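PDB 1T3Q: quinoline 2-oxidoreductase large subunit from Pseudomonas putida, which catalyses the hydroxylation of quinoline at carbon 2, using a molybdenum centre held by a pterin cytosine dinucleotide cofactor. Local coordinates for residues B[337-342]-B[475-480]; B[565-570]-B[619-624]; B[644-649]-B[755-760]; B[78-83]-B[101-106]. One frame throughout, in Å; residues are numbered along the deposited sequence.

Contact 1 of 4, residues B[337-342]-B[475-480]; sequences SHVGNA and SFLGTP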
loop_
_atom_site.group_PDB
_atom_site.type_symbol
_atom_site.label_atom_id
_atom_site.label_comp_id
_atom_site.label_asym_id
_atom_site.label_seq_id
_atom_site.Cartn_x
_atom_site.Cartn_y
_atom_site.Cartn_z
ATOM N N SER B 337 -17.531 -36.110 -9.812
ATOM C CA SER B 337 -18.636 -36.935 -10.310
ATOM C C SER B 337 -20.017 -36.283 -10.387
ATOM O O SER B 337 -20.718 -36.420 -11.391
ATOM C CB SER B 337 -18.747 -38.221 -9.480
ATOM O OG SER B 337 -17.660 -39.090 -9.740
ATOM N N HIS B 338 -20.411 -35.587 -9.329
ATOM C CA HIS B 338 -21.724 -34.962 -9.285
ATOM C C HIS B 338 -21.982 -34.013 -10.455
ATOM O O HIS B 338 -22.917 -34.221 -11.228
ATOM C CB HIS B 338 -21.908 -34.237 -7.951
ATOM C CG HIS B 338 -23.322 -33.832 -7.671
ATOM N ND1 HIS B 338 -23.861 -32.646 -8.121
ATOM C CD2 HIS B 338 -24.310 -34.459 -6.990
ATOM C CE1 HIS B 338 -25.120 -32.560 -7.726
ATOM N NE2 HIS B 338 -25.416 -33.648 -7.038
ATOM N N VAL B 339 -21.167 -32.974 -10.597
ATOM C CA VAL B 339 -21.375 -32.042 -11.701
ATOM C C VAL B 339 -21.052 -32.694 -13.040
ATOM O O VAL B 339 -21.609 -32.311 -14.073
ATOM C CB VAL B 339 -20.532 -30.761 -11.539
ATOM C CG1 VAL B 339 -20.964 -30.026 -10.282
ATOM C CG2 VAL B 339 -19.049 -31.101 -11.490
ATOM N N GLY B 340 -20.165 -33.687 -13.017
ATOM C CA GLY B 340 -19.796 -34.388 -14.236
ATOM C C GLY B 340 -20.959 -35.153 -14.850
ATOM O O GLY B 340 -21.204 -35.071 -16.057
ATOM N N ASN B 341 -21.683 -35.906 -14.024
ATOM C CA ASN B 341 -22.815 -36.679 -14.521
ATOM C C ASN B 341 -23.942 -35.801 -15.046
ATOM O O ASN B 341 -24.724 -36.233 -15.893
ATOM C CB ASN B 341 -23.359 -37.612 -13.432
ATOM C CG ASN B 341 -22.574 -38.906 -13.330
ATOM O OD1 ASN B 341 -23.045 -39.885 -12.750
ATOM N ND2 ASN B 341 -21.368 -38.918 -13.884
ATOM N N ALA B 342 -24.030 -34.570 -14.551
ATOM C CA ALA B 342 -25.079 -33.671 -15.012
ATOM C C ALA B 342 -24.943 -33.378 -16.506
ATOM O O ALA B 342 -25.941 -33.168 -17.194
ATOM C CB ALA B 342 -25.045 -32.368 -14.222
ATOM N N SER B 475 -27.883 -24.408 -10.554
ATOM C CA SER B 475 -29.117 -25.162 -10.333
ATOM C C SER B 475 -29.123 -26.359 -11.274
ATOM O O SER B 475 -29.400 -27.483 -10.857
ATOM C CB SER B 475 -30.355 -24.305 -10.617
ATOM O OG SER B 475 -30.597 -23.380 -9.572
ATOM N N PHE B 476 -28.817 -26.112 -12.547
ATOM C CA PHE B 476 -28.775 -27.175 -13.545
ATOM C C PHE B 476 -27.803 -28.283 -13.141
ATOM O O PHE B 476 -28.077 -29.464 -13.353
ATOM C CB PHE B 476 -28.353 -26.619 -14.912
ATOM C CG PHE B 476 -27.924 -27.683 -15.884
ATOM C CD1 PHE B 476 -28.849 -28.567 -16.423
ATOM C CD2 PHE B 476 -26.577 -27.847 -16.202
ATOM C CE1 PHE B 476 -28.445 -29.608 -17.259
ATOM C CE2 PHE B 476 -26.159 -28.883 -17.034
ATOM C CZ PHE B 476 -27.096 -29.768 -17.564
ATOM N N LEU B 477 -26.670 -27.893 -12.563
ATOM C CA LEU B 477 -25.648 -28.843 -12.139
ATOM C C LEU B 477 -25.993 -29.590 -10.852
ATOM O O LEU B 477 -25.252 -30.473 -10.428
ATOM C CB LEU B 477 -24.300 -28.130 -11.965
ATOM C CG LEU B 477 -23.632 -27.583 -13.231
ATOM C CD1 LEU B 477 -22.323 -26.901 -12.858
ATOM C CD2 LEU B 477 -23.382 -28.719 -14.211
ATOM N N GLY B 478 -27.105 -29.227 -10.225
ATOM C CA GLY B 478 -27.497 -29.904 -9.000
ATOM C C GLY B 478 -26.782 -29.418 -7.751
ATOM O O GLY B 478 -26.778 -30.099 -6.726
ATOM N N THR B 479 -26.174 -28.240 -7.834
ATOM C CA THR B 479 -25.475 -27.652 -6.701
ATOM C C THR B 479 -26.052 -26.252 -6.527
ATOM O O THR B 479 -25.365 -25.249 -6.727
ATOM C CB THR B 479 -23.955 -27.560 -6.959
ATOM O OG1 THR B 479 -23.711 -26.764 -8.126
ATOM C CG2 THR B 479 -23.364 -28.951 -7.169
ATOM N N PRO B 480 -27.339 -26.172 -6.149
ATOM C CA PRO B 480 -28.027 -24.893 -5.952
ATOM C C PRO B 480 -27.229 -23.857 -5.178
ATOM O O PRO B 480 -26.793 -24.088 -4.047
ATOM C CB PRO B 480 -29.335 -25.298 -5.263
ATOM C CG PRO B 480 -29.030 -26.638 -4.661
ATOM C CD PRO B 480 -28.184 -27.292 -5.705
HETATM O O HOH W 1 -28.516 -32.483 -6.723
#
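H338, V339 and A342 on helix 337-342 pack against the turn that closes helix 471-476, a buried contact; the V339 side chain is about 10 Å from the bound dioxosulfidomolybdenum ion. G478 follows that second helix in a Schellman motif: its phi is positive (81°) and its N bonds back to S475 O. Glycine suits the place twice over, since a CB here would press on the carbonyl before it and on the H338 ring. In H338, chi1 (-167°) sets CG anti to the backbone N, and CE1 of the ring lies against the carbonyls of the turn. This atom is 3.4 Å from L477 O, which sits at the ring edge, and 3.1 Å from G478 O, which approaches obliquely. A water gives a hydrogen bond to G478 O and is weakly bonded to H338 NE2 (3.3 Å). Next to the ring the packing is apolar: V339 CG1 lies 4.2 Å from L477 CB, and A342 CB is 4.0 Å from L477 CD2. F476 reaches A342 O with CZ at 3.6 Å. An alanine at H338 would probably cost the water its weak bond to NE2 and open a gap beside T479 CG2. V339, A342 and L477 thus make the apolar part, while the polarised CE1-H and one water probably help to satisfy the carbonyls of L477 and G478 at the turn.

Contact 2 of 4, residues B[565-570]-B[619-624]; sequences RERVKQ and GFDATL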
loop_
_atom_site.group_PDB
_atom_site.type_symbol
_atom_site.label_atom_id
_atom_site.label_comp_id
_atom_site.label_asym_id
_atom_site.label_seq_id
_atom_site.Cartn_x
_atom_site.Cartn_y
_atom_site.Cartn_z
ATOM N N ARG B 565 -24.062 5.532 -18.968
ATOM C CA ARG B 565 -24.185 5.853 -20.389
ATOM C C ARG B 565 -25.527 6.550 -20.621
ATOM O O ARG B 565 -25.600 7.561 -21.316
ATOM C CB ARG B 565 -24.115 4.585 -21.248
ATOM C CG ARG B 565 -24.316 4.842 -22.752
ATOM C CD ARG B 565 -24.037 3.596 -23.598
ATOM N NE ARG B 565 -25.052 2.561 -23.427
ATOM C CZ ARG B 565 -25.044 1.391 -24.057
ATOM N NH1 ARG B 565 -26.014 0.509 -23.840
ATOM N NH2 ARG B 565 -24.064 1.096 -24.900
ATOM N N GLU B 566 -26.588 6.012 -20.027
ATOM C CA GLU B 566 -27.916 6.600 -20.179
ATOM C C GLU B 566 -27.960 8.040 -19.681
ATOM O O GLU B 566 -28.603 8.883 -20.288
ATOM C CB GLU B 566 -28.968 5.761 -19.444
ATOM C CG GLU B 566 -29.290 4.459 -20.153
ATOM C CD GLU B 566 -29.883 4.698 -21.532
ATOM O OE1 GLU B 566 -29.717 3.829 -22.418
ATOM O OE2 GLU B 566 -30.520 5.758 -21.727
ATOM N N ARG B 567 -27.262 8.328 -18.586
ATOM C CA ARG B 567 -27.258 9.682 -18.055
ATOM C C ARG B 567 -26.526 10.622 -19.006
ATOM O O ARG B 567 -26.878 11.797 -19.123
ATOM C CB ARG B 567 -26.644 9.692 -16.652
ATOM C CG ARG B 567 -27.561 9.004 -15.649
ATOM C CD ARG B 567 -26.913 8.734 -14.299
ATOM N NE ARG B 567 -27.804 7.928 -13.466
ATOM C CZ ARG B 567 -27.431 7.297 -12.358
ATOM N NH1 ARG B 567 -28.311 6.585 -11.671
ATOM N NH2 ARG B 567 -26.175 7.372 -11.937
ATOM N N VAL B 568 -25.520 10.101 -19.702
ATOM C CA VAL B 568 -24.780 10.903 -20.666
ATOM C C VAL B 568 -25.702 11.166 -21.870
ATOM O O VAL B 568 -25.725 12.269 -22.420
ATOM C CB VAL B 568 -23.483 10.177 -21.134
ATOM C CG1 VAL B 568 -22.885 10.887 -22.349
ATOM C CG2 VAL B 568 -22.454 10.167 -19.999
ATOM N N LYS B 569 -26.475 10.156 -22.260
ATOM C CA LYS B 569 -27.400 10.294 -23.390
ATOM C C LYS B 569 -28.497 11.313 -23.071
ATOM O O LYS B 569 -28.900 12.095 -23.933
ATOM C CB LYS B 569 -28.022 8.937 -23.733
ATOM C CG LYS B 569 -27.031 7.950 -24.355
ATOM C CD LYS B 569 -27.521 6.506 -24.280
ATOM C CE LYS B 569 -28.800 6.285 -25.076
ATOM N NZ LYS B 569 -29.273 4.867 -24.998
ATOM N N GLN B 570 -28.971 11.304 -21.828
ATOM C CA GLN B 570 -30.008 12.233 -21.395
ATOM C C GLN B 570 -29.524 13.673 -21.453
ATOM O O GLN B 570 -30.252 14.568 -21.878
ATOM C CB GLN B 570 -30.446 11.912 -19.966
ATOM C CG GLN B 570 -31.039 10.534 -19.814
ATOM C CD GLN B 570 -31.346 10.186 -18.375
ATOM O OE1 GLN B 570 -31.731 9.062 -18.071
ATOM N NE2 GLN B 570 -31.177 11.150 -17.482
ATOM N N GLY B 619 -34.936 16.926 -13.401
ATOM C CA GLY B 619 -34.968 15.599 -12.806
ATOM C C GLY B 619 -33.712 14.775 -13.036
ATOM O O GLY B 619 -33.643 13.608 -12.655
ATOM N N PHE B 620 -32.717 15.385 -13.669
ATOM C CA PHE B 620 -31.454 14.723 -13.982
ATOM C C PHE B 620 -30.686 14.265 -12.745
ATOM O O PHE B 620 -30.711 14.929 -11.709
ATOM C CB PHE B 620 -30.569 15.689 -14.776
ATOM C CG PHE B 620 -29.286 15.084 -15.287
ATOM C CD1 PHE B 620 -28.062 15.691 -15.010
ATOM C CD2 PHE B 620 -29.303 13.956 -16.099
ATOM C CE1 PHE B 620 -26.879 15.189 -15.539
ATOM C CE2 PHE B 620 -28.121 13.443 -16.633
ATOM C CZ PHE B 620 -26.906 14.066 -16.352
ATOM N N ASP B 621 -30.019 13.118 -12.862
ATOM C CA ASP B 621 -29.178 12.602 -11.788
ATOM C C ASP B 621 -27.769 12.657 -12.380
ATOM O O ASP B 621 -27.384 11.808 -13.190
ATOM C CB ASP B 621 -29.554 11.163 -11.418
ATOM C CG ASP B 621 -28.784 10.653 -10.203
ATOM O OD1 ASP B 621 -29.129 9.573 -9.683
ATOM O OD2 ASP B 621 -27.832 11.335 -9.770
ATOM N N ALA B 622 -27.011 13.673 -11.987
ATOM C CA ALA B 622 -25.662 13.874 -12.505
ATOM C C ALA B 622 -24.608 12.855 -12.063
ATOM O O ALA B 622 -23.452 12.949 -12.470
ATOM C CB ALA B 622 -25.200 15.284 -12.167
ATOM N N THR B 623 -24.994 11.881 -11.247
ATOM C CA THR B 623 -24.042 10.874 -10.789
ATOM C C THR B 623 -23.505 10.060 -11.965
ATOM O O THR B 623 -24.272 9.368 -12.639
ATOM C CB THR B 623 -24.693 9.891 -9.803
ATOM O OG1 THR B 623 -25.397 10.620 -8.790
ATOM C CG2 THR B 623 -23.624 9.028 -9.147
ATOM N N LEU B 624 -22.197 10.131 -12.214
ATOM C CA LEU B 624 -21.618 9.366 -13.316
ATOM C C LEU B 624 -20.777 8.161 -12.887
ATOM O O LEU B 624 -19.780 7.821 -13.522
ATOM C CB LEU B 624 -20.806 10.276 -14.253
ATOM C CG LEU B 624 -21.620 11.200 -15.173
ATOM C CD1 LEU B 624 -20.695 11.805 -16.227
ATOM C CD2 LEU B 624 -22.742 10.424 -15.865
HETATM O O HOH W 2 -31.006 11.091 -14.811
#
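The guanidinium of R567 carries OD1 of D621 over one face, the carboxylate stacked on it with the planes 30° apart, while T623 O lies near its edge. The F620 ring has A622 N over one face, and R567 O and Q570 NE2 at its edge, with CE2 3.2 Å from R567 O. R567 is extended from CG to NE; CG and CD pass D621 O, and NH2 donates to T623 O at 2.8 Å, the donor above the carbonyl plane and the N-H pointing in at 152°. The ion pair from NH1 to D621 OD1 is long, 3.7 Å, and rests on charge alone. D621 OD2 accepts from T623 N, an Asx turn, and also from T623 OG1. A water accepts from both Q570 NE2 and D621 N. A leucine at R567 would probably leave T623 O without this donor and D621 short of a positive neighbour. R559 of the second subunit, another copy of this protein, makes a salt bridge with D621, and the contact takes part in the interface between the two. Leading into strand 625-629, the loop lies against helix 549-576, with L624 CD2 4.0 Å from R567 CB, and the L624 side chain also packs on helix 602-611.

Contact 3 of 4, residues B[644-649]-B[755-760]; sequences AIVEID and AAVNDA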
loop_
_atom_site.group_PDB
_atom_site.type_symbol
_atom_site.label_atom_id
_atom_site.label_comp_id
_atom_site.label_asym_id
_atom_site.label_seq_id
_atom_site.Cartn_x
_atom_site.Cartn_y
_atom_site.Cartn_z
ATOM N N ALA B 644 -6.559 -35.215 -31.809
ATOM C CA ALA B 644 -5.150 -35.381 -31.517
ATOM C C ALA B 644 -4.605 -36.582 -32.260
ATOM O O ALA B 644 -5.306 -37.573 -32.468
ATOM C CB ALA B 644 -4.941 -35.562 -30.014
ATOM N N ILE B 645 -3.352 -36.473 -32.680
ATOM C CA ILE B 645 -2.684 -37.568 -33.356
ATOM C C ILE B 645 -1.495 -37.914 -32.472
ATOM O O ILE B 645 -0.701 -37.042 -32.122
ATOM C CB ILE B 645 -2.186 -37.169 -34.758
ATOM C CG1 ILE B 645 -3.386 -36.944 -35.686
ATOM C CG2 ILE B 645 -1.285 -38.265 -35.316
ATOM C CD1 ILE B 645 -3.014 -36.535 -37.104
ATOM N N VAL B 646 -1.400 -39.182 -32.086
ATOM C CA VAL B 646 -0.312 -39.636 -31.236
ATOM C C VAL B 646 0.462 -40.737 -31.933
ATOM O O VAL B 646 -0.086 -41.482 -32.748
ATOM C CB VAL B 646 -0.820 -40.194 -29.878
ATOM C CG1 VAL B 646 -1.627 -39.137 -29.142
ATOM C CG2 VAL B 646 -1.640 -41.450 -30.102
ATOM N N GLU B 647 1.747 -40.822 -31.615
ATOM C CA GLU B 647 2.608 -41.846 -32.183
ATOM C C GLU B 647 3.215 -42.621 -31.027
ATOM O O GLU B 647 3.828 -42.035 -30.136
ATOM C CB GLU B 647 3.729 -41.216 -33.014
ATOM C CG GLU B 647 4.785 -42.223 -33.453
ATOM C CD GLU B 647 6.001 -41.561 -34.075
ATOM O OE1 GLU B 647 5.916 -41.134 -35.244
ATOM O OE2 GLU B 647 7.039 -41.461 -33.387
ATOM N N ILE B 648 3.033 -43.936 -31.041
ATOM C CA ILE B 648 3.566 -44.795 -29.996
ATOM C C ILE B 648 4.636 -45.712 -30.583
ATOM O O ILE B 648 4.403 -46.372 -31.591
ATOM C CB ILE B 648 2.459 -45.677 -29.388
ATOM C CG1 ILE B 648 1.360 -44.797 -28.787
ATOM C CG2 ILE B 648 3.050 -46.597 -28.334
ATOM C CD1 ILE B 648 0.146 -45.580 -28.321
ATOM N N ASP B 649 5.808 -45.745 -29.955
ATOM C CA ASP B 649 6.899 -46.601 -30.420
ATOM C C ASP B 649 6.590 -48.032 -29.983
ATOM O O ASP B 649 6.413 -48.292 -28.797
ATOM C CB ASP B 649 8.226 -46.152 -29.802
ATOM C CG ASP B 649 9.416 -46.875 -30.395
ATOM O OD1 ASP B 649 9.857 -46.490 -31.496
ATOM O OD2 ASP B 649 9.904 -47.835 -29.769
ATOM N N ALA B 755 -8.493 -41.007 -26.669
ATOM C CA ALA B 755 -9.095 -41.622 -27.849
ATOM C C ALA B 755 -8.004 -41.938 -28.871
ATOM O O ALA B 755 -8.047 -42.972 -29.527
ATOM C CB ALA B 755 -10.141 -40.688 -28.469
ATOM N N ALA B 756 -7.020 -41.051 -28.990
ATOM C CA ALA B 756 -5.927 -41.255 -29.941
ATOM C C ALA B 756 -5.098 -42.491 -29.607
ATOM O O ALA B 756 -4.781 -43.291 -30.483
ATOM C CB ALA B 756 -5.033 -40.019 -29.987
ATOM N N VAL B 757 -4.735 -42.648 -28.340
ATOM C CA VAL B 757 -3.954 -43.806 -27.933
ATOM C C VAL B 757 -4.725 -45.086 -28.241
ATOM O O VAL B 757 -4.169 -46.054 -28.754
ATOM C CB VAL B 757 -3.626 -43.753 -26.425
ATOM C CG1 VAL B 757 -3.053 -45.088 -25.964
ATOM C CG2 VAL B 757 -2.626 -42.630 -26.159
ATOM N N ASN B 758 -6.017 -45.082 -27.931
ATOM C CA ASN B 758 -6.844 -46.251 -28.189
ATOM C C ASN B 758 -6.953 -46.557 -29.677
ATOM O O ASN B 758 -6.952 -47.719 -30.078
ATOM C CB ASN B 758 -8.219 -46.052 -27.564
ATOM C CG ASN B 758 -8.220 -46.382 -26.085
ATOM O OD1 ASN B 758 -8.275 -47.550 -25.704
ATOM N ND2 ASN B 758 -8.133 -45.356 -25.244
ATOM N N ASP B 759 -7.034 -45.517 -30.499
ATOM C CA ASP B 759 -7.113 -45.720 -31.941
ATOM C C ASP B 759 -5.804 -46.340 -32.416
ATOM O O ASP B 759 -5.797 -47.224 -33.272
ATOM C CB ASP B 759 -7.327 -44.392 -32.665
ATOM C CG ASP B 759 -7.566 -44.576 -34.155
ATOM O OD1 ASP B 759 -8.542 -45.268 -34.510
ATOM O OD2 ASP B 759 -6.781 -44.040 -34.967
ATOM N N ALA B 760 -4.697 -45.876 -31.843
ATOM C CA ALA B 760 -3.375 -46.368 -32.209
ATOM C C ALA B 760 -3.198 -47.851 -31.911
ATOM O O ALA B 760 -2.563 -48.576 -32.679
ATOM C CB ALA B 760 -2.295 -45.560 -31.474
#
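A756, V646 and I648 bury most of the surface between strand 644-649 and helix 755-760. A756 sits where the helix comes down on the strand, and its single methyl meets V646 CG1 at 3.6 Å and A644 O at 3.5 Å. The small side chain lets the helix come close to the strand, and alanine is well suited to such a seat. V646 points its two methyls at the helix. CG1 is anti to the carbonyl carbon (chi1 -58°) and lies on A756; CG2 takes the crowded position between the backbone N and carbonyl carbon, and lies against the helix backbone, 3.6 Å from A756 C, with V757 N next to it at 3.8 Å. I648 continues the contact further along the strand. Its chain is extended, and CD1 reaches both A760 CB and V757 CG1, each at 4.0 Å; the I648 and V757 side chains cross at about a right angle. A756 and A760, one turn apart, and V757 between them face A644, V646 and I648, the alternate residues that one face of a strand presents. The two short axes cross at -50° and approach to 7.5 Å, close enough that small alanines are an apt choice. The side-chain contacts are apolar, with no hydrogen bond between the segments. Strand 636-649 lies between strands 454-467 and 655-665 of a mixed sheet, hydrogen-bonded to both through residues such as G457 and R656. I645, which points away from helix 744-761, packs instead on F442 of helix 439-450, so the sheet has a helix against each of its two faces.

Contact 4 of 4, residues B[78-83]-B[101-106]; sequences ADVAEL and QPLLAN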
loop_
_atom_site.group_PDB
_atom_site.type_symbol
_atom_site.label_atom_id
_atom_site.label_comp_id
_atom_site.label_asym_id
_atom_site.label_seq_id
_atom_site.Cartn_x
_atom_site.Cartn_y
_atom_site.Cartn_z
ATOM N N ALA B 78 -5.335 -27.377 19.398
ATOM C CA ALA B 78 -6.136 -26.878 20.511
ATOM C C ALA B 78 -6.131 -25.358 20.599
ATOM O O ALA B 78 -7.137 -24.746 20.961
ATOM C CB ALA B 78 -5.639 -27.480 21.821
ATOM N N ASP B 79 -4.994 -24.749 20.284
ATOM C CA ASP B 79 -4.881 -23.298 20.313
ATOM C C ASP B 79 -5.808 -22.688 19.267
ATOM O O ASP B 79 -6.528 -21.723 19.532
ATOM C CB ASP B 79 -3.445 -22.869 20.004
ATOM C CG ASP B 79 -2.466 -23.318 21.060
ATOM O OD1 ASP B 79 -2.689 -22.999 22.244
ATOM O OD2 ASP B 79 -1.469 -23.983 20.709
ATOM N N VAL B 80 -5.781 -23.258 18.071
ATOM C CA VAL B 80 -6.603 -22.762 16.976
ATOM C C VAL B 80 -8.088 -23.020 17.210
ATOM O O VAL B 80 -8.924 -22.156 16.949
ATOM C CB VAL B 80 -6.173 -23.406 15.642
ATOM C CG1 VAL B 80 -6.977 -22.830 14.499
ATOM C CG2 VAL B 80 -4.687 -23.169 15.417
ATOM N N ALA B 81 -8.412 -24.204 17.715
ATOM C CA ALA B 81 -9.802 -24.571 17.971
ATOM C C ALA B 81 -10.531 -23.530 18.815
ATOM O O ALA B 81 -11.749 -23.386 18.713
ATOM C CB ALA B 81 -9.865 -25.933 18.647
ATOM N N GLU B 82 -9.790 -22.800 19.642
ATOM C CA GLU B 82 -10.392 -21.780 20.495
ATOM C C GLU B 82 -10.782 -20.538 19.698
ATOM O O GLU B 82 -11.627 -19.754 20.129
ATOM C CB GLU B 82 -9.422 -21.367 21.606
ATOM C CG GLU B 82 -8.896 -22.512 22.456
ATOM C CD GLU B 82 -8.150 -22.025 23.685
ATOM O OE1 GLU B 82 -7.512 -22.855 24.371
ATOM O OE2 GLU B 82 -8.206 -20.809 23.972
ATOM N N LEU B 83 -10.168 -20.369 18.534
ATOM C CA LEU B 83 -10.427 -19.203 17.698
ATOM C C LEU B 83 -11.354 -19.490 16.527
ATOM O O LEU B 83 -12.073 -18.607 16.066
ATOM C CB LEU B 83 -9.095 -18.646 17.187
ATOM C CG LEU B 83 -8.097 -18.305 18.300
ATOM C CD1 LEU B 83 -6.747 -17.936 17.697
ATOM C CD2 LEU B 83 -8.645 -17.157 19.144
ATOM N N GLN B 101 -13.695 -28.820 8.310
ATOM C CA GLN B 101 -12.272 -29.112 8.330
ATOM C C GLN B 101 -11.568 -28.202 9.312
ATOM O O GLN B 101 -11.588 -26.979 9.167
ATOM C CB GLN B 101 -11.654 -28.940 6.939
ATOM C CG GLN B 101 -10.142 -29.130 6.936
ATOM C CD GLN B 101 -9.522 -29.009 5.554
ATOM O OE1 GLN B 101 -10.204 -28.700 4.574
ATOM N NE2 GLN B 101 -8.218 -29.247 5.473
ATOM N N PRO B 102 -10.934 -28.788 10.338
ATOM C CA PRO B 102 -10.240 -27.945 11.305
ATOM C C PRO B 102 -9.012 -27.335 10.629
ATOM O O PRO B 102 -8.398 -27.964 9.763
ATOM C CB PRO B 102 -9.885 -28.926 12.413
ATOM C CG PRO B 102 -9.589 -30.187 11.650
ATOM C CD PRO B 102 -10.714 -30.221 10.616
ATOM N N LEU B 103 -8.672 -26.106 11.000
ATOM C CA LEU B 103 -7.515 -25.446 10.406
ATOM C C LEU B 103 -6.267 -26.270 10.715
ATOM O O LEU B 103 -5.390 -26.440 9.863
ATOM C CB LEU B 103 -7.390 -24.017 10.940
ATOM C CG LEU B 103 -8.664 -23.175 10.767
ATOM C CD1 LEU B 103 -8.381 -21.729 11.139
ATOM C CD2 LEU B 103 -9.169 -23.262 9.322
ATOM N N LEU B 104 -6.205 -26.787 11.940
ATOM C CA LEU B 104 -5.103 -27.636 12.374
ATOM C C LEU B 104 -5.719 -28.889 12.968
ATOM O O LEU B 104 -6.718 -28.807 13.679
ATOM C CB LEU B 104 -4.262 -26.948 13.450
ATOM C CG LEU B 104 -2.905 -26.382 13.038
ATOM C CD1 LEU B 104 -3.107 -25.261 12.035
ATOM C CD2 LEU B 104 -2.180 -25.869 14.275
ATOM N N ALA B 105 -5.138 -30.045 12.673
ATOM C CA ALA B 105 -5.659 -31.287 13.229
ATOM C C ALA B 105 -5.655 -31.117 14.747
ATOM O O ALA B 105 -4.738 -30.510 15.302
ATOM C CB ALA B 105 -4.775 -32.459 12.829
ATOM N N ASN B 106 -6.684 -31.631 15.413
ATOM C CA ASN B 106 -6.760 -31.522 16.865
ATOM C C ASN B 106 -7.161 -32.869 17.439
ATOM O O ASN B 106 -8.336 -33.230 17.422
ATOM C CB ASN B 106 -7.789 -30.462 17.274
ATOM C CG ASN B 106 -7.717 -30.119 18.757
ATOM O OD1 ASN B 106 -8.518 -29.333 19.264
ATOM N ND2 ASN B 106 -6.749 -30.701 19.455
#
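N106 lies over the start of helix 77-81 with its amide against A78. From CB, with CG anti to the backbone N (chi1 -169°), the chain brings CG to 3.7 Å from A78 N. OD1 then comes to 3.6 Å from A78 CA and 3.7 Å from A81 CB, while ND2 stands 3.6 Å from A78 N. These are touches, not hydrogen bonds; a polar amide suits this exposed end of the contact, where A78, A81 and N106 all meet solvent. The apolar part of the contact is carried by V80, the helix residue whose surface the loop buries most. V80 CG1 is anti to the backbone N and lies 3.8 Å from both CB and CD1 of L103. V80 CG2, anti to the carbonyl carbon, meets L104 CD2 at 3.9 Å. Each methyl of V80 meets one leucine, and both leucines cross the valine at about a right angle. This is why a beta-branched residue is apt here, its two methyls diverging directly from CB. The loop, running between strands 99-101 and 108-109, also packs on other elements: L103 on L266 and L270 of helix 263-275, and L104 on L267 of the same helix and on I115 and V118 of strand 115-121, while V80 packs on W75 of strand 71-76.

In the fold
Contacts 1 and 3 are the buried ones, while 2 and 4 are only partly buried. Contact 1, nearest the chain's centre, joins a short helix to the turn that follows another helix, each from a different molybdopterin cofactor-binding region. Contact 3 seats a helix on a sheet and is apolar in its side-chain contacts. Contact 2 lies about 38 Å from the centre of the chain to its own centre, at the second copy of the protein, and has the charged chemistry the others lack. Contact 4, in the a/b hammerhead domain, combines an apolar patch with an exposed amide. No two contacts share an element or touch; the nearest atoms of contacts 1 and 3 are about 18 Å apart.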